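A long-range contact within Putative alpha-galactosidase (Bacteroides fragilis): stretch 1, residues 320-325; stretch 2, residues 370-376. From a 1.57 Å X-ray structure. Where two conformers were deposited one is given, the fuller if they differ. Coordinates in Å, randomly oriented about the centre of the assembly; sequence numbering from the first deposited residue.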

# COMPACT_ATOMS: atom_id res chain seq x y z
N MSE A 320 1.02 -2.61 8.90
CA MSE A 320 1.36 -3.65 7.93
C MSE A 320 0.34 -4.75 7.77
O MSE A 320 -0.47 -5.01 8.65
CB MSE A 320 2.69 -4.27 8.33
CG MSE A 320 2.64 -4.88 9.73
SE MSE A 320 4.23 -5.99 9.97
CE MSE A 320 3.91 -6.60 11.82
N LEU A 321 0.39 -5.38 6.61
CA LEU A 321 -0.31 -6.63 6.38
C LEU A 321 0.47 -7.76 7.06
O LEU A 321 1.64 -7.98 6.74
CB LEU A 321 -0.45 -6.93 4.89
CG LEU A 321 -1.40 -6.01 4.11
CD1 LEU A 321 -1.19 -6.20 2.62
CD2 LEU A 321 -2.84 -6.28 4.50
N VAL A 322 -0.17 -8.46 7.99
CA VAL A 322 0.43 -9.60 8.67
C VAL A 322 0.05 -10.93 8.00
O VAL A 322 0.37 -11.99 8.52
CB VAL A 322 0.02 -9.63 10.17
CG1 VAL A 322 0.55 -8.39 10.87
CG2 VAL A 322 -1.49 -9.73 10.33
N VAL A 323 -0.62 -10.84 6.85
CA VAL A 323 -1.02 -12.01 6.07
C VAL A 323 0.10 -13.04 5.96
O VAL A 323 1.18 -12.73 5.46
CB VAL A 323 -1.47 -11.61 4.65
CG1 VAL A 323 -1.83 -12.84 3.82
CG2 VAL A 323 -2.65 -10.64 4.71
N GLY A 324 -0.17 -14.24 6.45
CA GLY A 324 0.72 -15.38 6.29
C GLY A 324 1.86 -15.49 7.28
O GLY A 324 2.61 -16.47 7.23
N ILE A 325 2.01 -14.52 8.18
CA ILE A 325 3.14 -14.56 9.12
C ILE A 325 3.08 -15.82 9.99
O ILE A 325 4.12 -16.38 10.33
CB ILE A 325 3.28 -13.25 9.94
CG1 ILE A 325 3.67 -12.10 9.00
CG2 ILE A 325 4.33 -13.40 11.04
CD1 ILE A 325 3.74 -10.73 9.64
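Stretch 2 (370-376) STLKILL

Stretch 2 is the closing part of a helix, residues 370-375, after which Leu 376 (phi/psi -104/15) is the first residue to leave helical geometry. Stretch 1 has no regular helix or strand, but it bends sharply: Val 322 to Ile 325 form a type II beta turn, closed by the hydrogen bond from Ile 325 N to Val 322 O at 3.0 Å. The helix lies against the corner of this turn, and the contact buries 232 Å², both sides summed. Contacts pass from Gly 324 with Thr 371 to Leu 321 with Leu 375, so the numbering of the two stretches runs in roughly opposite senses across the contact.

The main bump is Val 323, which loses 81 Å² to the helix, more than any other residue here. Its CA-to-CB bond points toward stretch 2, and its side chain enters a hollow lined by Thr 371 and, three and four residues further along the helix, Ile 374 and Leu 375. Val 323 CG1 lies 4.0 Å from Thr 371 CG2 and 3.8 Å from Ile 374 CG2, while Val 323 CB lies 3.9 Å from Leu 375 CD2. The CA-to-CB bond of Leu 375 points sideways, yet the end of its side chain comes nearer and also meets Leu 321, Leu 375 CD2 to Leu 321 CD1 at 4.1 Å. Thus Leu 375 CD2 reaches both Val 323 and Leu 321.

At Gly 324 the backbone itself approaches the helix. Gly 324 CA is 5.2 Å from Thr 371 CA and 3.5 Å from Thr 371 OG1. An ideal CB on Gly 324 would fall 2.5 Å from Thr 371 CG2, a clash; the positive phi of 83° by itself also favours glycine. The missing side chain therefore leaves the space that Thr 371 occupies.

No direct hydrogen bond crosses the interface, so the fit rests largely on apolar packing. Water 1 adds a polar bridge, donating to Gly 324 O at 3.0 Å and, weakly, to Thr 371 OG1 at 3.3 Å.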

# COMPACT_ATOMS: atom_id res chain seq x y z
N SER A 370 -1.09 -20.42 -0.40
CA SER A 370 -2.29 -19.89 0.25
C SER A 370 -2.12 -18.42 0.64
O SER A 370 -3.07 -17.64 0.55
CB SER A 370 -2.66 -20.73 1.48
OG SER A 370 -3.18 -21.99 1.09
N THR A 371 -0.90 -18.04 1.04
CA THR A 371 -0.60 -16.66 1.38
C THR A 371 -0.61 -15.78 0.13
O THR A 371 -1.17 -14.70 0.13
CB THR A 371 0.76 -16.56 2.12
OG1 THR A 371 0.67 -17.31 3.34
CG2 THR A 371 1.14 -15.13 2.42
N LEU A 372 0.01 -16.26 -0.95
CA LEU A 372 0.02 -15.52 -2.20
C LEU A 372 -1.39 -15.42 -2.82
O LEU A 372 -1.71 -14.42 -3.45
CB LEU A 372 1.02 -16.13 -3.19
CG LEU A 372 2.46 -15.76 -2.83
CD1 LEU A 372 3.45 -16.75 -3.41
CD2 LEU A 372 2.81 -14.35 -3.27
N LYS A 373 -2.23 -16.42 -2.59
CA LYS A 373 -3.61 -16.37 -3.09
C LYS A 373 -4.33 -15.16 -2.51
O LYS A 373 -5.13 -14.51 -3.19
CB LYS A 373 -4.37 -17.66 -2.76
CG LYS A 373 -5.80 -17.70 -3.28
CD LYS A 373 -6.49 -19.01 -2.91
N ILE A 374 -4.04 -14.84 -1.25
CA ILE A 374 -4.62 -13.68 -0.60
C ILE A 374 -3.99 -12.39 -1.14
O ILE A 374 -4.69 -11.51 -1.63
CB ILE A 374 -4.45 -13.74 0.93
CG1 ILE A 374 -5.23 -14.93 1.50
CG2 ILE A 374 -4.90 -12.43 1.56
CD1 ILE A 374 -4.88 -15.28 2.93
N LEU A 375 -2.66 -12.30 -1.07
CA LEU A 375 -1.96 -11.05 -1.41
C LEU A 375 -2.07 -10.66 -2.88
O LEU A 375 -1.88 -9.49 -3.22
CB LEU A 375 -0.49 -11.15 -1.01
CG LEU A 375 -0.21 -11.26 0.49
CD1 LEU A 375 1.27 -11.49 0.71
CD2 LEU A 375 -0.67 -10.00 1.21
N LEU A 376 -2.35 -11.62 -3.76
CA LEU A 376 -2.43 -11.37 -5.20
C LEU A 376 -3.86 -11.30 -5.74
O LEU A 376 -4.06 -11.35 -6.95
CB LEU A 376 -1.67 -12.45 -5.96
CG LEU A 376 -0.19 -12.63 -5.61
CD1 LEU A 376 0.40 -13.76 -6.44
CD2 LEU A 376 0.57 -11.33 -5.82
O HOH W 1 1.63 -19.06 6.02